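Local coordinates for NADPH-dependent nitro/flavin reductase (Bacillus subtilis, PDB 3N2S), which uses NADPH to reduce flavin mononucleotide, and also reduces nitroaromatic compounds, quinones and azo dyes, at residues H11-F17 against L130-Y134; N73-F77 against L161-H165; S170-P174 against T204-Y209. One frame throughout, in Å; residues are numbered along the deposited sequence.

Interaction 1. Residues H11-F17 against L130-Y134. With FMN (flavin mononucleotide), chain E.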
# COMPACT_ATOMS: atom_id res chain seq x y z
N HIS A 11 -13.30 0.83 11.10
CA HIS A 11 -12.66 -0.43 10.71
C HIS A 11 -12.20 -1.35 11.84
O HIS A 11 -11.56 -0.90 12.79
CB HIS A 11 -11.46 -0.20 9.76
CG HIS A 11 -10.62 -1.44 9.61
ND1 HIS A 11 -9.52 -1.68 10.40
CD2 HIS A 11 -10.84 -2.54 8.85
CE1 HIS A 11 -9.08 -2.88 10.08
NE2 HIS A 11 -9.83 -3.43 9.14
N ARG A 12 -12.46 -2.64 11.66
CA ARG A 12 -11.92 -3.76 12.42
C ARG A 12 -11.89 -4.95 11.47
O ARG A 12 -12.74 -5.04 10.57
CB ARG A 12 -12.65 -4.06 13.75
CG ARG A 12 -13.93 -4.92 13.68
CD ARG A 12 -15.10 -4.26 12.93
NE ARG A 12 -15.39 -2.89 13.38
CZ ARG A 12 -16.12 -2.57 14.45
NH1 ARG A 12 -16.31 -1.30 14.77
NH2 ARG A 12 -16.66 -3.52 15.20
N SER A 13 -10.88 -5.83 11.63
CA SER A 13 -10.75 -7.04 10.83
C SER A 13 -11.89 -7.99 11.21
O SER A 13 -12.20 -8.14 12.40
CB SER A 13 -9.40 -7.71 11.08
OG SER A 13 -8.37 -6.91 10.53
N ILE A 14 -12.54 -8.57 10.20
CA ILE A 14 -13.64 -9.51 10.44
C ILE A 14 -13.12 -10.90 10.08
O ILE A 14 -12.61 -11.13 8.97
CB ILE A 14 -14.91 -9.09 9.64
CG1 ILE A 14 -15.47 -7.72 10.12
CG2 ILE A 14 -15.97 -10.20 9.66
CD1 ILE A 14 -15.94 -7.62 11.63
N ARG A 15 -13.20 -11.81 11.05
CA ARG A 15 -12.68 -13.16 10.85
C ARG A 15 -13.78 -14.22 10.96
O ARG A 15 -13.49 -15.41 11.03
CB ARG A 15 -11.52 -13.43 11.82
CG ARG A 15 -10.31 -12.55 11.56
CD ARG A 15 -9.21 -12.83 12.57
NE ARG A 15 -8.03 -12.01 12.31
CZ ARG A 15 -7.84 -10.79 12.81
NH1 ARG A 15 -8.73 -10.27 13.65
NH2 ARG A 15 -6.73 -10.11 12.53
N SER A 16 -15.05 -13.77 10.95
CA SER A 16 -16.19 -14.67 11.03
C SER A 16 -17.23 -14.17 10.04
O SER A 16 -17.80 -13.10 10.22
CB SER A 16 -16.74 -14.74 12.45
OG SER A 16 -17.82 -15.66 12.50
N PHE A 17 -17.44 -14.93 8.99
CA PHE A 17 -18.36 -14.56 7.91
C PHE A 17 -19.47 -15.56 7.73
O PHE A 17 -19.28 -16.72 8.04
CB PHE A 17 -17.59 -14.47 6.57
CG PHE A 17 -16.49 -13.45 6.51
CD1 PHE A 17 -16.78 -12.09 6.40
CD2 PHE A 17 -15.15 -13.85 6.49
CE1 PHE A 17 -15.75 -11.14 6.26
CE2 PHE A 17 -14.13 -12.90 6.39
CZ PHE A 17 -14.43 -11.55 6.27
N LEU A 130 -19.91 -4.77 4.31
CA LEU A 130 -19.18 -6.03 4.29
C LEU A 130 -17.99 -5.93 5.24
O LEU A 130 -17.56 -4.84 5.59
CB LEU A 130 -18.70 -6.41 2.86
CG LEU A 130 -19.79 -6.60 1.79
CD1 LEU A 130 -19.19 -6.51 0.39
CD2 LEU A 130 -20.56 -7.91 2.00
N GLY A 131 -17.48 -7.08 5.66
CA GLY A 131 -16.30 -7.18 6.50
C GLY A 131 -15.12 -7.62 5.66
O GLY A 131 -15.31 -8.28 4.62
N ILE A 132 -13.90 -7.22 6.08
CA ILE A 132 -12.67 -7.61 5.39
C ILE A 132 -11.61 -8.08 6.39
O ILE A 132 -11.59 -7.64 7.54
CB ILE A 132 -12.09 -6.50 4.44
CG1 ILE A 132 -11.56 -5.24 5.20
CG2 ILE A 132 -13.06 -6.08 3.33
CD1 ILE A 132 -10.03 -5.29 5.59
N CYS A 133 -10.67 -8.89 5.89
CA CYS A 133 -9.48 -9.28 6.63
C CYS A 133 -8.37 -9.54 5.64
O CYS A 133 -8.52 -10.37 4.73
CB CYS A 133 -9.69 -10.47 7.57
SG CYS A 133 -8.33 -10.70 8.75
N TYR A 134 -7.26 -8.79 5.78
CA TYR A 134 -6.06 -9.00 4.95
C TYR A 134 -5.42 -10.30 5.41
O TYR A 134 -5.51 -10.63 6.58
CB TYR A 134 -5.06 -7.88 5.16
CG TYR A 134 -5.36 -6.62 4.39
CD1 TYR A 134 -4.68 -6.33 3.21
CD2 TYR A 134 -6.30 -5.70 4.85
CE1 TYR A 134 -4.95 -5.17 2.49
CE2 TYR A 134 -6.55 -4.52 4.15
CZ TYR A 134 -5.88 -4.27 2.96
OH TYR A 134 -6.10 -3.11 2.29
N1 FMN E . -5.03 -11.04 10.10
C2 FMN E . -5.15 -12.40 10.12
O2 FMN E . -5.99 -12.95 10.86
N3 FMN E . -4.36 -13.18 9.34
C4 FMN E . -3.41 -12.75 8.44
O4 FMN E . -2.73 -13.52 7.75
C4A FMN E . -3.25 -11.28 8.36
N5 FMN E . -2.42 -10.76 7.49
C5A FMN E . -2.43 -9.36 7.34
C6 FMN E . -1.62 -8.80 6.32
C7 FMN E . -1.66 -7.44 6.05
C7M FMN E . -0.85 -6.90 4.88
C8 FMN E . -2.44 -6.56 6.89
C8M FMN E . -2.46 -5.09 6.68
C9 FMN E . -3.24 -7.10 7.94
C9A FMN E . -3.25 -8.49 8.20
N10 FMN E . -4.09 -9.10 9.16
C10 FMN E . -4.18 -10.46 9.27
C1' FMN E . -4.95 -8.26 10.01
C2' FMN E . -4.10 -7.60 11.11
O2' FMN E . -3.85 -8.57 12.04
C3' FMN E . -4.96 -6.51 11.75
O3' FMN E . -5.21 -5.52 10.71
C4' FMN E . -4.27 -5.87 13.04
O4' FMN E . -4.39 -6.84 14.10
C5' FMN E . -5.08 -4.63 13.49
O5' FMN E . -6.44 -5.09 13.77
P FMN E . -7.73 -4.39 13.10
O1P FMN E . -7.78 -2.93 13.50
O2P FMN E . -8.81 -5.31 13.63
O3P FMN E . -7.55 -4.66 11.59
O HOH W 1 -14.04 -5.23 8.21
O HOH W 2 -7.43 -6.81 7.84
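Ile14 and Ile132 tie the loop 11-17 to strand 131-135 by one backbone hydrogen bond: Ile14 N sits 3.0 Å from Ile132 O, nearly straight at the hydrogen (169°) but above the carbonyl plane. Ser13 CA adds a CA-H...O contact to the same Ile132 O at 3.4 Å. Two waters add to the polar seam, one bridging Ile132 N and Arg12 O, the other Tyr134 N and Ser13 OG.

The packing is close beside it. Phe17 turns the edge of its ring to the strand, with CE1 3.3 Å from Gly131 O, and Ile14 CG1 lies 3.8 Å from Gly131 CA, where a beta carbon would collide with it. The sulfur of Cys133, swung opposite its own backbone N (chi1 -166°), rests over one face of the Arg15 guanidinium, SG to NE 3.8 Å.

Both segments also meet the flavin. Arg15 runs extended from CG to NE; its NE donates almost straight to FMN O2 at 2.7 Å, and NH2 reaches FMN N1 at 3.1 Å. With a leucine here, FMN O2 and N1 would probably lose these donors and Cys133 SG the flat group it rests against. Ser13 N donates to the phosphate oxygen O2P at 2.9 Å. Together these contacts make one wall of the FMN pocket of the nitroreductase fold, which other residues complete, the loop reaching both the phosphate and the pyrimidine edge.

Interaction 2. Residues N73-F77 against L161-H165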
# COMPACT_ATOMS: atom_id res chain seq x y z
N ASN A 73 -15.96 -17.31 3.41
CA ASN A 73 -16.15 -15.87 3.17
C ASN A 73 -17.02 -15.68 1.91
O ASN A 73 -17.42 -16.67 1.30
CB ASN A 73 -14.76 -15.15 3.03
CG ASN A 73 -13.87 -15.74 1.97
OD1 ASN A 73 -14.32 -16.06 0.86
ND2 ASN A 73 -12.59 -15.96 2.29
N GLY A 74 -17.28 -14.44 1.52
CA GLY A 74 -18.08 -14.12 0.34
C GLY A 74 -17.29 -14.23 -0.95
O GLY A 74 -17.87 -14.46 -2.02
N HIS A 75 -15.95 -14.02 -0.86
CA HIS A 75 -14.97 -14.13 -1.96
C HIS A 75 -13.58 -13.95 -1.37
O HIS A 75 -13.43 -13.20 -0.40
CB HIS A 75 -15.21 -13.05 -3.04
CG HIS A 75 -14.67 -13.42 -4.40
ND1 HIS A 75 -15.03 -14.60 -5.03
CD2 HIS A 75 -13.85 -12.73 -5.23
CE1 HIS A 75 -14.41 -14.61 -6.19
NE2 HIS A 75 -13.70 -13.50 -6.37
N PHE A 76 -12.57 -14.61 -1.97
CA PHE A 76 -11.19 -14.44 -1.53
C PHE A 76 -10.36 -13.84 -2.66
O PHE A 76 -10.23 -14.46 -3.72
CB PHE A 76 -10.58 -15.75 -1.00
CG PHE A 76 -9.23 -15.59 -0.35
CD1 PHE A 76 -9.08 -14.83 0.82
CD2 PHE A 76 -8.09 -16.20 -0.88
CE1 PHE A 76 -7.82 -14.68 1.41
CE2 PHE A 76 -6.85 -16.05 -0.29
CZ PHE A 76 -6.72 -15.30 0.86
N PHE A 77 -9.84 -12.63 -2.45
CA PHE A 77 -9.02 -11.93 -3.44
C PHE A 77 -7.54 -12.08 -3.10
O PHE A 77 -7.17 -11.96 -1.94
CB PHE A 77 -9.38 -10.44 -3.49
CG PHE A 77 -10.80 -10.10 -3.88
CD1 PHE A 77 -11.13 -9.82 -5.20
CD2 PHE A 77 -11.80 -9.98 -2.91
CE1 PHE A 77 -12.44 -9.44 -5.55
CE2 PHE A 77 -13.11 -9.64 -3.27
CZ PHE A 77 -13.42 -9.36 -4.58
N LEU A 161 -7.20 -11.04 0.57
CA LEU A 161 -8.20 -10.18 1.19
C LEU A 161 -9.49 -10.97 1.21
O LEU A 161 -10.05 -11.25 0.16
CB LEU A 161 -8.38 -8.84 0.43
CG LEU A 161 -9.25 -7.80 1.15
CD1 LEU A 161 -8.53 -7.26 2.44
CD2 LEU A 161 -9.63 -6.64 0.20
N ALA A 162 -9.90 -11.41 2.41
CA ALA A 162 -11.13 -12.13 2.64
C ALA A 162 -12.22 -11.07 2.77
O ALA A 162 -12.03 -10.09 3.48
CB ALA A 162 -11.04 -12.96 3.91
N VAL A 163 -13.30 -11.20 1.99
CA VAL A 163 -14.41 -10.24 2.00
C VAL A 163 -15.71 -11.04 2.18
O VAL A 163 -15.86 -12.09 1.56
CB VAL A 163 -14.47 -9.38 0.71
CG1 VAL A 163 -15.56 -8.31 0.83
CG2 VAL A 163 -13.11 -8.73 0.38
N GLY A 164 -16.62 -10.56 3.01
CA GLY A 164 -17.89 -11.24 3.20
C GLY A 164 -18.85 -10.51 4.12
O GLY A 164 -18.56 -9.41 4.60
N HIS A 165 -20.00 -11.15 4.36
CA HIS A 165 -21.06 -10.65 5.24
C HIS A 165 -20.65 -11.06 6.64
O HIS A 165 -20.46 -12.25 6.88
CB HIS A 165 -22.43 -11.26 4.86
CG HIS A 165 -22.92 -10.81 3.52
ND1 HIS A 165 -23.63 -9.64 3.39
CD2 HIS A 165 -22.72 -11.34 2.29
CE1 HIS A 165 -23.88 -9.51 2.09
NE2 HIS A 165 -23.35 -10.51 1.39
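Val163 O is gripped by two successive backbone donors, Gly74 N at 2.7 Å and His75 N at 3.1 Å. The first arrives in the carbonyl plane, on a lone pair; the second is tilted from that plane by 17°. Two residues facing one make a classic beta bulge, placed where segment 73-77 enters its strand. The fit is close here: a beta carbon on Gly164 would clash with Gly74 N.

Past the bulge the antiparallel pairing is regular. Val163 N answers with a bond to His75 O, and Phe77 and Leu161 exchange a reciprocal pair, the shorter being Leu161 N to Phe77 O at 2.7 Å. Phe76 and Ala162 make the non-hydrogen-bonded pair between.

The side chains divide between the two faces of the sheet. On the Phe76 and Ala162 face, the Phe76 ring is swung opposite its backbone N (chi1 -171°), which brings CD1 edge-on to Ala162 CA at 3.8 Å. Asn73 ND2 touches the methyl CB of Ala162 at 3.7 Å, while the amide itself is held by Lys57 and by the carbonyl of Tyr69. On the other face the edge of the Phe77 ring meets a branch of Val163, CD2 to CG2 3.8 Å. His75 CD2 stands 3.4 Å above one face of the Phe77 ring, near its rim, and His75 NE2 bonds to Tyr182 OH of the second subunit.

These are the two central strands of the antiparallel sheet of this chain: strand 131-135 pairs beyond Ala162 and Gly164, strand 46-51 beyond Phe76, and helices 24-35 and 104-127 cover the face carrying Phe77, Leu161 and Val163.

Interaction 3. Residues S170-P174 against T204-Y209. With FMN (flavin mononucleotide), chain E.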
# COMPACT_ATOMS: atom_id res chain seq x y z
N SER A 170 -17.03 -8.28 15.96
CA SER A 170 -15.81 -8.13 16.75
C SER A 170 -15.77 -6.71 17.40
O SER A 170 -16.82 -6.16 17.74
CB SER A 170 -14.58 -8.43 15.88
OG SER A 170 -13.35 -8.31 16.58
N GLY A 171 -14.58 -6.14 17.52
CA GLY A 171 -14.39 -4.81 18.09
C GLY A 171 -13.13 -4.15 17.58
O GLY A 171 -12.23 -4.83 17.06
N LYS A 172 -13.06 -2.84 17.73
CA LYS A 172 -11.91 -2.05 17.28
C LYS A 172 -10.68 -2.26 18.15
O LYS A 172 -10.81 -2.47 19.35
CB LYS A 172 -12.25 -0.55 17.23
CG LYS A 172 -13.10 -0.14 16.04
CD LYS A 172 -13.79 1.22 16.24
CE LYS A 172 -12.82 2.39 16.27
NZ LYS A 172 -13.54 3.69 16.24
N LYS A 173 -9.49 -2.20 17.54
CA LYS A 173 -8.21 -2.33 18.22
C LYS A 173 -7.58 -0.95 18.31
O LYS A 173 -7.45 -0.28 17.28
CB LYS A 173 -7.29 -3.29 17.44
CG LYS A 173 -7.43 -4.73 17.86
CD LYS A 173 -6.53 -5.55 16.97
CE LYS A 173 -5.60 -6.43 17.74
NZ LYS A 173 -4.75 -7.19 16.83
N PRO A 174 -7.15 -0.48 19.50
CA PRO A 174 -6.55 0.87 19.58
C PRO A 174 -5.26 0.98 18.79
O PRO A 174 -4.47 0.04 18.71
CB PRO A 174 -6.28 1.05 21.09
CG PRO A 174 -7.20 0.08 21.77
CD PRO A 174 -7.22 -1.12 20.83
N THR A 204 -2.52 1.08 27.48
CA THR A 204 -3.79 1.05 26.70
C THR A 204 -4.05 -0.37 26.17
O THR A 204 -5.17 -0.89 26.26
CB THR A 204 -3.74 2.05 25.54
OG1 THR A 204 -3.63 3.38 26.04
CG2 THR A 204 -4.97 1.96 24.62
N ILE A 205 -3.01 -1.01 25.62
CA ILE A 205 -3.15 -2.35 25.05
C ILE A 205 -3.35 -3.43 26.11
O ILE A 205 -4.20 -4.30 25.93
CB ILE A 205 -1.98 -2.63 24.05
CG1 ILE A 205 -2.03 -1.65 22.84
CG2 ILE A 205 -1.97 -4.09 23.57
CD1 ILE A 205 -3.39 -1.50 22.10
N SER A 206 -2.54 -3.38 27.18
CA SER A 206 -2.68 -4.34 28.29
C SER A 206 -4.10 -4.23 28.88
O SER A 206 -4.78 -5.26 29.01
CB SER A 206 -1.60 -4.13 29.35
OG SER A 206 -1.68 -2.86 29.97
N ASP A 207 -4.60 -2.99 29.11
CA ASP A 207 -5.97 -2.76 29.60
C ASP A 207 -7.01 -3.30 28.62
O ASP A 207 -7.99 -3.91 29.04
CB ASP A 207 -6.26 -1.26 29.85
CG ASP A 207 -5.61 -0.61 31.06
OD1 ASP A 207 -5.70 0.63 31.18
OD2 ASP A 207 -4.94 -1.32 31.85
N TYR A 208 -6.78 -3.08 27.32
CA TYR A 208 -7.66 -3.57 26.26
C TYR A 208 -7.80 -5.10 26.32
O TYR A 208 -8.93 -5.62 26.29
CB TYR A 208 -7.14 -3.13 24.87
CG TYR A 208 -7.92 -3.70 23.72
CD1 TYR A 208 -9.10 -3.11 23.28
CD2 TYR A 208 -7.50 -4.87 23.08
CE1 TYR A 208 -9.83 -3.65 22.24
CE2 TYR A 208 -8.23 -5.42 22.04
CZ TYR A 208 -9.39 -4.80 21.61
OH TYR A 208 -10.08 -5.32 20.55
N TYR A 209 -6.67 -5.83 26.39
CA TYR A 209 -6.72 -7.29 26.49
C TYR A 209 -7.37 -7.78 27.77
O TYR A 209 -8.12 -8.75 27.72
CB TYR A 209 -5.34 -7.94 26.27
CG TYR A 209 -4.83 -7.79 24.86
CD1 TYR A 209 -5.65 -8.07 23.77
CD2 TYR A 209 -3.53 -7.38 24.61
CE1 TYR A 209 -5.19 -7.93 22.46
CE2 TYR A 209 -3.05 -7.26 23.30
CZ TYR A 209 -3.89 -7.51 22.23
OH TYR A 209 -3.44 -7.39 20.94
N1 FMN E . -5.03 -11.04 10.10
C2 FMN E . -5.15 -12.40 10.12
O2 FMN E . -5.99 -12.95 10.86
N3 FMN E . -4.36 -13.18 9.34
C4 FMN E . -3.41 -12.75 8.44
O4 FMN E . -2.73 -13.52 7.75
C4A FMN E . -3.25 -11.28 8.36
N5 FMN E . -2.42 -10.76 7.49
C5A FMN E . -2.43 -9.36 7.34
C6 FMN E . -1.62 -8.80 6.32
C7 FMN E . -1.66 -7.44 6.05
C7M FMN E . -0.85 -6.90 4.88
C8 FMN E . -2.44 -6.56 6.89
C8M FMN E . -2.46 -5.09 6.68
C9 FMN E . -3.24 -7.10 7.94
C9A FMN E . -3.25 -8.49 8.20
N10 FMN E . -4.09 -9.10 9.16
C10 FMN E . -4.18 -10.46 9.27
C1' FMN E . -4.95 -8.26 10.01
C2' FMN E . -4.10 -7.60 11.11
O2' FMN E . -3.85 -8.57 12.04
C3' FMN E . -4.96 -6.51 11.75
O3' FMN E . -5.21 -5.52 10.71
C4' FMN E . -4.27 -5.87 13.04
O4' FMN E . -4.39 -6.84 14.10
C5' FMN E . -5.08 -4.63 13.49
O5' FMN E . -6.44 -5.09 13.77
P FMN E . -7.73 -4.39 13.10
O1P FMN E . -7.78 -2.93 13.50
O2P FMN E . -8.81 -5.31 13.63
O3P FMN E . -7.55 -4.66 11.59
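Pro174 lies over the ring of Tyr208 in a CH-pi contact that fastens the FMN-binding loop 170-174 of this nitroreductase-family flavoprotein to helix 191-213. Its CD carbon stands 3.9 Å from the ring centroid of Tyr208, only 20° off the normal though shifted toward the rim. What brings the ring there is the first torsion of Tyr208: at 175° it carries CG opposite the backbone N and sends the phenol out from the helix toward the loop.

The tight part is all around this proline. Thr204 presents its methyl, CG2, to Pro174 CB at 3.9 Å, the two side chains lying alongside and pointing opposite ways. From the next residue, Ile205 CD1 reaches the same Pro174 CB at 4.0 Å. The carbonyl oxygen of Pro174 is engaged too, by Tyr201 OH and by Tyr42 OH of the second subunit, so both polar and apolar contacts hold Pro174.

Toward residues 171-172 the contact thins. Here the far end of the Tyr208 phenol is what meets the loop: OH lies 3.2 Å from Lys172 O, and Gly171 makes little more than a distant approach. The Lys172 side chain is exposed and leads off from the helix, and its amine makes a weak bond to Leu9 O.

Lys173 runs between the two regimes. Its CG passes 3.8 Å from Tyr208 OH, the chains crossing at about a right angle, and CE lies 4.0 Å from Tyr209 OH, whose hydroxyl is hydrogen-bonded to Gln224. Tyr42 of the second subunit makes a cation-pi contact with this lysine. A bend about the CG-CD bond of Lys173 (chi3 127°) precedes CE, and from there NZ donates to the ribityl hydroxyl oxygen FMN O4' at 2.8 Å.

Overall arrangement
Interactions 1 and 2 share the antiparallel sheet of this chain, their centres 8 Å apart, and meet directly: strand 131-135 of the first pairs with strand 155-164 of the second through Gly131 with Gly164 and Cys133 with Ala162. Their segments alternate along the chain, whereas interaction 3 comes after both, its centre about 16 Å from that of interaction 1 and 25 Å from that of interaction 2. Arg12 packs against residues 170-172, linking interactions 1 and 3, which both bind the same FMN: its phosphate and pyrimidine edge in one, its ribityl chain in the other. All three touch the second subunit, in keeping with a homodimer whose flavin sites lie close to the subunit interface.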